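Local coordinates for protein beta-agarase D (PDB 4ASM) that hydrolyses internal beta-1,4-galactosidic linkages of agarose with retention of the anomeric configuration, acting as a secreted GH16 endo-beta-agarase, at residues Q81-V86 with E117-C122; G89-W94 with I321-E326. All blocks are in the same frame, centred on the assembly; numbering follows the deposited sequence. Where two conformers were deposited one is given.

Contact 1 of 2, residues Q81-V86 with E117-C122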
loop_
_atom_site.group_PDB
_atom_site.type_symbol
_atom_site.label_atom_id
_atom_site.label_comp_id
_atom_site.label_asym_id
_atom_site.label_seq_id
_atom_site.Cartn_x
_atom_site.Cartn_y
_atom_site.Cartn_z
ATOM N N GLN A 81 9.101 6.909 -16.236
ATOM C CA GLN A 81 10.398 6.395 -15.819
ATOM C C GLN A 81 11.225 7.451 -15.103
ATOM O O GLN A 81 11.900 7.144 -14.115
ATOM C CB GLN A 81 11.180 5.841 -17.015
ATOM C CG GLN A 81 10.969 4.341 -17.287
ATOM C CD GLN A 81 9.518 3.984 -17.613
ATOM O OE1 GLN A 81 9.067 4.142 -18.747
ATOM N NE2 GLN A 81 8.776 3.520 -16.600
ATOM N N ASN A 82 11.192 8.694 -15.601
ATOM C CA ASN A 82 12.118 9.707 -15.075
ATOM C C ASN A 82 11.648 10.405 -13.796
ATOM O O ASN A 82 12.274 11.376 -13.355
ATOM C CB ASN A 82 12.539 10.728 -16.151
ATOM C CG ASN A 82 11.453 11.717 -16.474
ATOM O OD1 ASN A 82 10.325 11.633 -15.963
ATOM N ND2 ASN A 82 11.777 12.678 -17.329
ATOM N N HIS A 83 10.553 9.906 -13.213
ATOM C CA HIS A 83 10.045 10.428 -11.925
ATOM C C HIS A 83 10.501 9.574 -10.736
ATOM O O HIS A 83 9.808 9.460 -9.732
ATOM C CB HIS A 83 8.510 10.568 -11.976
ATOM C CG HIS A 83 8.046 11.792 -12.698
ATOM N ND1 HIS A 83 8.633 12.238 -13.869
ATOM C CD2 HIS A 83 7.108 12.711 -12.369
ATOM C CE1 HIS A 83 8.040 13.360 -14.247
ATOM N NE2 HIS A 83 7.112 13.667 -13.357
ATOM N N VAL A 84 11.705 9.017 -10.853
ATOM C CA VAL A 84 12.311 8.125 -9.871
ATOM C C VAL A 84 13.783 8.490 -9.805
ATOM O O VAL A 84 14.433 8.610 -10.838
ATOM C CB VAL A 84 12.242 6.647 -10.353
ATOM C CG1 VAL A 84 13.001 5.737 -9.394
ATOM C CG2 VAL A 84 10.788 6.183 -10.530
ATOM N N ALA A 85 14.289 8.703 -8.596
ATOM C CA ALA A 85 15.735 8.917 -8.408
ATOM C C ALA A 85 16.138 8.441 -7.015
ATOM O O ALA A 85 15.293 8.249 -6.133
ATOM C CB ALA A 85 16.070 10.387 -8.570
ATOM N N VAL A 86 17.437 8.238 -6.814
ATOM C CA VAL A 86 17.946 7.999 -5.470
ATOM C C VAL A 86 19.026 9.042 -5.259
ATOM O O VAL A 86 19.928 9.166 -6.086
ATOM C CB VAL A 86 18.483 6.556 -5.275
ATOM C CG1 VAL A 86 18.936 6.308 -3.833
ATOM C CG2 VAL A 86 17.395 5.557 -5.667
ATOM N N GLU A 117 -3.814 15.075 -16.313
ATOM C CA GLU A 117 -2.955 13.906 -16.148
ATOM C C GLU A 117 -1.883 14.156 -15.103
ATOM O O GLU A 117 -1.243 15.195 -15.091
ATOM C CB GLU A 117 -2.291 13.512 -17.473
ATOM C CG GLU A 117 -1.382 12.303 -17.333
ATOM C CD GLU A 117 -0.951 11.727 -18.653
ATOM O OE1 GLU A 117 -1.816 11.230 -19.403
ATOM O OE2 GLU A 117 0.266 11.756 -18.924
ATOM N N THR A 118 -1.693 13.187 -14.225
ATOM C CA THR A 118 -0.661 13.284 -13.197
ATOM C C THR A 118 0.449 12.300 -13.510
ATOM O O THR A 118 0.255 11.078 -13.448
ATOM C CB THR A 118 -1.224 13.001 -11.806
ATOM O OG1 THR A 118 -2.261 13.959 -11.539
ATOM C CG2 THR A 118 -0.119 13.158 -10.766
ATOM N N ARG A 119 1.611 12.846 -13.843
ATOM C CA ARG A 119 2.782 12.024 -14.108
ATOM C C ARG A 119 3.363 11.635 -12.763
ATOM O O ARG A 119 3.423 12.462 -11.860
ATOM C CB ARG A 119 3.809 12.818 -14.921
ATOM C CG ARG A 119 3.220 13.439 -16.205
ATOM C CD ARG A 119 4.314 13.996 -17.130
ATOM N NE ARG A 119 5.222 14.914 -16.447
ATOM C CZ ARG A 119 6.316 15.435 -17.000
ATOM N NH1 ARG A 119 6.620 15.151 -18.271
ATOM N NH2 ARG A 119 7.093 16.241 -16.282
ATOM N N ALA A 120 3.805 10.384 -12.624
ATOM C CA ALA A 120 4.281 9.906 -11.316
ATOM C C ALA A 120 5.248 8.739 -11.455
ATOM O O ALA A 120 5.153 7.968 -12.379
ATOM C CB ALA A 120 3.084 9.474 -10.466
ATOM N N GLY A 121 6.120 8.562 -10.485
ATOM C CA GLY A 121 7.048 7.439 -10.557
ATOM C C GLY A 121 6.467 6.141 -9.997
ATOM O O GLY A 121 5.533 6.150 -9.185
ATOM N N CYS A 122 7.056 5.028 -10.418
ATOM C CA CYS A 122 6.661 3.703 -9.964
ATOM C C CYS A 122 7.869 2.808 -10.120
ATOM O O CYS A 122 8.488 2.812 -11.192
ATOM C CB CYS A 122 5.507 3.171 -10.824
ATOM S SG CYS A 122 4.814 1.606 -10.238
#

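Contact 2 of 2, residues G89-W94 with I321-E326. With CA (calcium ion), chain B; IMD (imidazole), chain C.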
loop_
_atom_site.group_PDB
_atom_site.type_symbol
_atom_site.label_atom_id
_atom_site.label_comp_id
_atom_site.label_asym_id
_atom_site.label_seq_id
_atom_site.Cartn_x
_atom_site.Cartn_y
_atom_site.Cartn_z
ATOM N N GLY A 89 20.297 10.310 0.366
ATOM C CA GLY A 89 19.957 9.274 1.335
ATOM C C GLY A 89 18.555 8.686 1.180
ATOM O O GLY A 89 18.161 7.834 1.954
ATOM N N ASN A 90 17.821 9.145 0.176
ATOM C CA ASN A 90 16.432 8.706 -0.005
ATOM C C ASN A 90 16.156 8.257 -1.423
ATOM O O ASN A 90 16.678 8.841 -2.381
ATOM C CB ASN A 90 15.447 9.861 0.261
ATOM C CG ASN A 90 15.529 10.419 1.665
ATOM O OD1 ASN A 90 15.225 9.733 2.645
ATOM N ND2 ASN A 90 15.908 11.701 1.768
ATOM N N LEU A 91 15.268 7.269 -1.558
ATOM C CA LEU A 91 14.520 7.119 -2.798
ATOM C C LEU A 91 13.584 8.333 -2.939
ATOM O O LEU A 91 12.891 8.696 -1.976
ATOM C CB LEU A 91 13.695 5.829 -2.742
ATOM C CG LEU A 91 12.683 5.573 -3.857
ATOM C CD1 LEU A 91 13.354 5.286 -5.225
ATOM C CD2 LEU A 91 11.720 4.455 -3.458
ATOM N N ASN A 92 13.564 8.934 -4.126
ATOM C CA ASN A 92 12.671 10.039 -4.447
ATOM C C ASN A 92 11.720 9.538 -5.527
ATOM O O ASN A 92 12.168 9.062 -6.571
ATOM C CB ASN A 92 13.454 11.228 -5.048
ATOM C CG ASN A 92 14.295 12.005 -4.019
ATOM O OD1 ASN A 92 14.103 13.208 -3.859
ATOM N ND2 ASN A 92 15.243 11.338 -3.364
ATOM N N ILE A 93 10.412 9.620 -5.274
ATOM C CA ILE A 93 9.408 9.321 -6.305
ATOM C C ILE A 93 8.424 10.470 -6.280
ATOM O O ILE A 93 7.807 10.726 -5.251
ATOM C CB ILE A 93 8.701 7.970 -6.043
ATOM C CG1 ILE A 93 9.677 6.835 -6.325
ATOM C CG2 ILE A 93 7.485 7.794 -6.975
ATOM C CD1 ILE A 93 9.108 5.435 -6.088
ATOM N N TRP A 94 8.278 11.172 -7.396
ATOM C CA TRP A 94 7.458 12.376 -7.382
ATOM C C TRP A 94 6.395 12.395 -8.453
ATOM O O TRP A 94 6.301 11.482 -9.276
ATOM C CB TRP A 94 8.338 13.629 -7.470
ATOM C CG TRP A 94 9.123 13.795 -8.721
ATOM C CD1 TRP A 94 8.779 14.554 -9.800
ATOM C CD2 TRP A 94 10.406 13.231 -9.010
ATOM N NE1 TRP A 94 9.777 14.508 -10.756
ATOM C CE2 TRP A 94 10.783 13.696 -10.295
ATOM C CE3 TRP A 94 11.281 12.385 -8.306
ATOM C CZ2 TRP A 94 11.983 13.323 -10.901
ATOM C CZ3 TRP A 94 12.484 12.006 -8.924
ATOM C CH2 TRP A 94 12.818 12.488 -10.205
ATOM N N ILE A 321 7.627 -6.235 -4.682
ATOM C CA ILE A 321 7.567 -4.995 -3.885
ATOM C C ILE A 321 7.515 -3.821 -4.851
ATOM O O ILE A 321 8.393 -3.688 -5.720
ATOM C CB ILE A 321 8.793 -4.804 -2.972
ATOM C CG1 ILE A 321 8.974 -5.981 -2.027
ATOM C CG2 ILE A 321 8.650 -3.495 -2.174
ATOM C CD1 ILE A 321 10.374 -6.046 -1.402
ATOM N N ILE A 322 6.484 -2.993 -4.699
ATOM C CA ILE A 322 6.280 -1.819 -5.541
ATOM C C ILE A 322 6.185 -0.574 -4.661
ATOM O O ILE A 322 5.545 -0.575 -3.599
ATOM C CB ILE A 322 4.985 -1.960 -6.380
ATOM C CG1 ILE A 322 5.091 -3.217 -7.288
ATOM C CG2 ILE A 322 4.731 -0.694 -7.187
ATOM C CD1 ILE A 322 3.830 -3.590 -8.027
ATOM N N ILE A 323 6.870 0.487 -5.075
ATOM C CA ILE A 323 6.709 1.781 -4.415
ATOM C C ILE A 323 6.294 2.748 -5.484
ATOM O O ILE A 323 6.891 2.778 -6.566
ATOM C CB ILE A 323 8.008 2.243 -3.715
ATOM C CG1 ILE A 323 8.426 1.206 -2.675
ATOM C CG2 ILE A 323 7.775 3.630 -3.074
ATOM C CD1 ILE A 323 9.763 1.514 -2.013
ATOM N N ASN A 324 5.263 3.547 -5.215
ATOM C CA ASN A 324 4.814 4.501 -6.226
ATOM C C ASN A 324 3.999 5.652 -5.658
ATOM O O ASN A 324 3.731 5.701 -4.460
ATOM C CB ASN A 324 4.050 3.806 -7.390
ATOM C CG ASN A 324 2.610 3.409 -7.034
ATOM O OD1 ASN A 324 2.030 3.910 -6.081
ATOM N ND2 ASN A 324 2.023 2.532 -7.836
ATOM N N VAL A 325 3.610 6.553 -6.550
ATOM C CA VAL A 325 2.636 7.582 -6.258
ATOM C C VAL A 325 1.486 7.377 -7.258
ATOM O O VAL A 325 1.725 7.015 -8.408
ATOM C CB VAL A 325 3.287 8.977 -6.403
ATOM C CG1 VAL A 325 2.240 10.105 -6.565
ATOM C CG2 VAL A 325 4.237 9.211 -5.207
ATOM N N GLU A 326 0.245 7.610 -6.816
ATOM C CA GLU A 326 -0.935 7.444 -7.676
ATOM C C GLU A 326 -1.940 8.553 -7.497
ATOM O O GLU A 326 -2.194 8.994 -6.377
ATOM C CB GLU A 326 -1.651 6.116 -7.392
ATOM C CG GLU A 326 -0.827 4.905 -7.784
ATOM C CD GLU A 326 -1.496 3.593 -7.403
ATOM O OE1 GLU A 326 -2.676 3.602 -6.963
ATOM O OE2 GLU A 326 -0.839 2.538 -7.567
HETATM CA CA CA B . 18.798 6.262 3.594
HETATM N N1 IMD C . -2.485 -0.616 -4.283
HETATM C C2 IMD C . -2.023 -0.152 -5.457
HETATM N N3 IMD C . -1.897 1.188 -5.367
HETATM C C4 IMD C . -2.272 1.581 -4.127
HETATM C C5 IMD C . -2.642 0.431 -3.444
HETATM O O HOH W 1 19.846 8.211 4.587
#

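Contact 1 of 2, residues Q81-V86 with E117-C122
His83 NE2 and Arg119 NE are both hydrogen-bonded to the hydroxyl OG of Ser96, which ties the imidazole and the guanidinium together from outside the two segments. The two side chains cross at about a right angle, their planes 84° apart, and the CE1 corner of the imidazole comes over one face of the guanidinium. His83 CE1 lies 3.7 Å from Arg119 NH2, and His83 NE2 rests 3.8 Å from Arg119 CB. The bend in the arginine at chi3 (-53°) places NE beside the ring, within 3.8 Å of His83 NE2. The ring of Trp94 stacks on His83 as well. Further along, the backbones close in at Gly121, where the CA atoms of His83 and Gly121 are 4.4 Å apart. His83 CB packs 3.5 Å from Gly121 N, and Gly121 CA makes a CH...O contact of 3.5 Å to His83 O. Val84 CG2, anti to its own carbonyl carbon, touches Gly121 CA at 3.9 Å and also reaches Cys122 N. As in related agarases, residues 81-86 probably help bind substrate; the contact seats the turn leading into strand 84-87 against strand 112-125 of the GH16 jelly roll.

Contact 2 of 2, residues G89-W94 with I321-E326
In the apolar interior of the GH16 beta-sandwich, Leu91 and Ile93 of one strand meet Ile323 and Val325 of another. The segments 90-94 and 321-326 run in roughly the same direction, 33° apart, with their axes approaching to 6.8 Å, and the contact is made by branched aliphatic groups. Leu91 and Ile323 meet at their tips, with Leu91 CD2 3.8 Å from Ile323 CD1. Ile93 crosses Ile323 at about a right angle. Its extended chi2 (179°) carries CD1 to 3.8 Å from Ile323 CG2, and the same methyl lies 3.5 Å from the backbone atom Ile323 O. Ile93 and Val325 pass alongside, pointing opposite ways, with Ile93 CG2 4.0 Å from Val325 CG2. Val325 CG2 also packs on the carbonyl oxygen of Ile93.

Asn324 points away from this packing: its ND2 donates to Glu326 OE2 (2.9 Å, 155° at the hydrogen) on the anti side of the carboxylate. An imidazole, probably from the crystallisation liquor, donates from N3 to the same Glu326 OE2 at 2.8 Å, and it is also hydrogen-bonded to Glu160, the probable nucleophile. Just ahead of strand 90-96, Gly89 O binds calcium at 2.4 Å, with Asp9, Asp34, Asn36, Asp354 and a water among its other ligands. The two strands, both antiparallel partners of strand 112-125 and hence similarly directed, run between the calcium site at Gly89 and the catalytic cleft of the jelly roll, where Glu326 probably binds substrate.

How the contacts relate
Strand 90-96 joins the two contacts, whose centres lie 8 Å apart. Strand 84-87 pairs with its first half, where Ala85 O and Asn92 N are 2.7 Å apart, a probable hydrogen bond. Strand 112-125 takes over at Trp94, with Gly121 N 3.2 Å from Trp94 O, also a probable hydrogen bond. Contact 1 therefore joins two strands that follow one another on one edge of 90-96, while contact 2 packs Leu91 and Ile93 of that strand against 321-326. Gly121 O also meets Asn324 CB at 3.3 Å. Toward the cleft, the side chain of Cys122 is about 6 Å from that of Glu326, and the side chain of Asn324 is about 8 Å from that of Glu165, the probable proton donor.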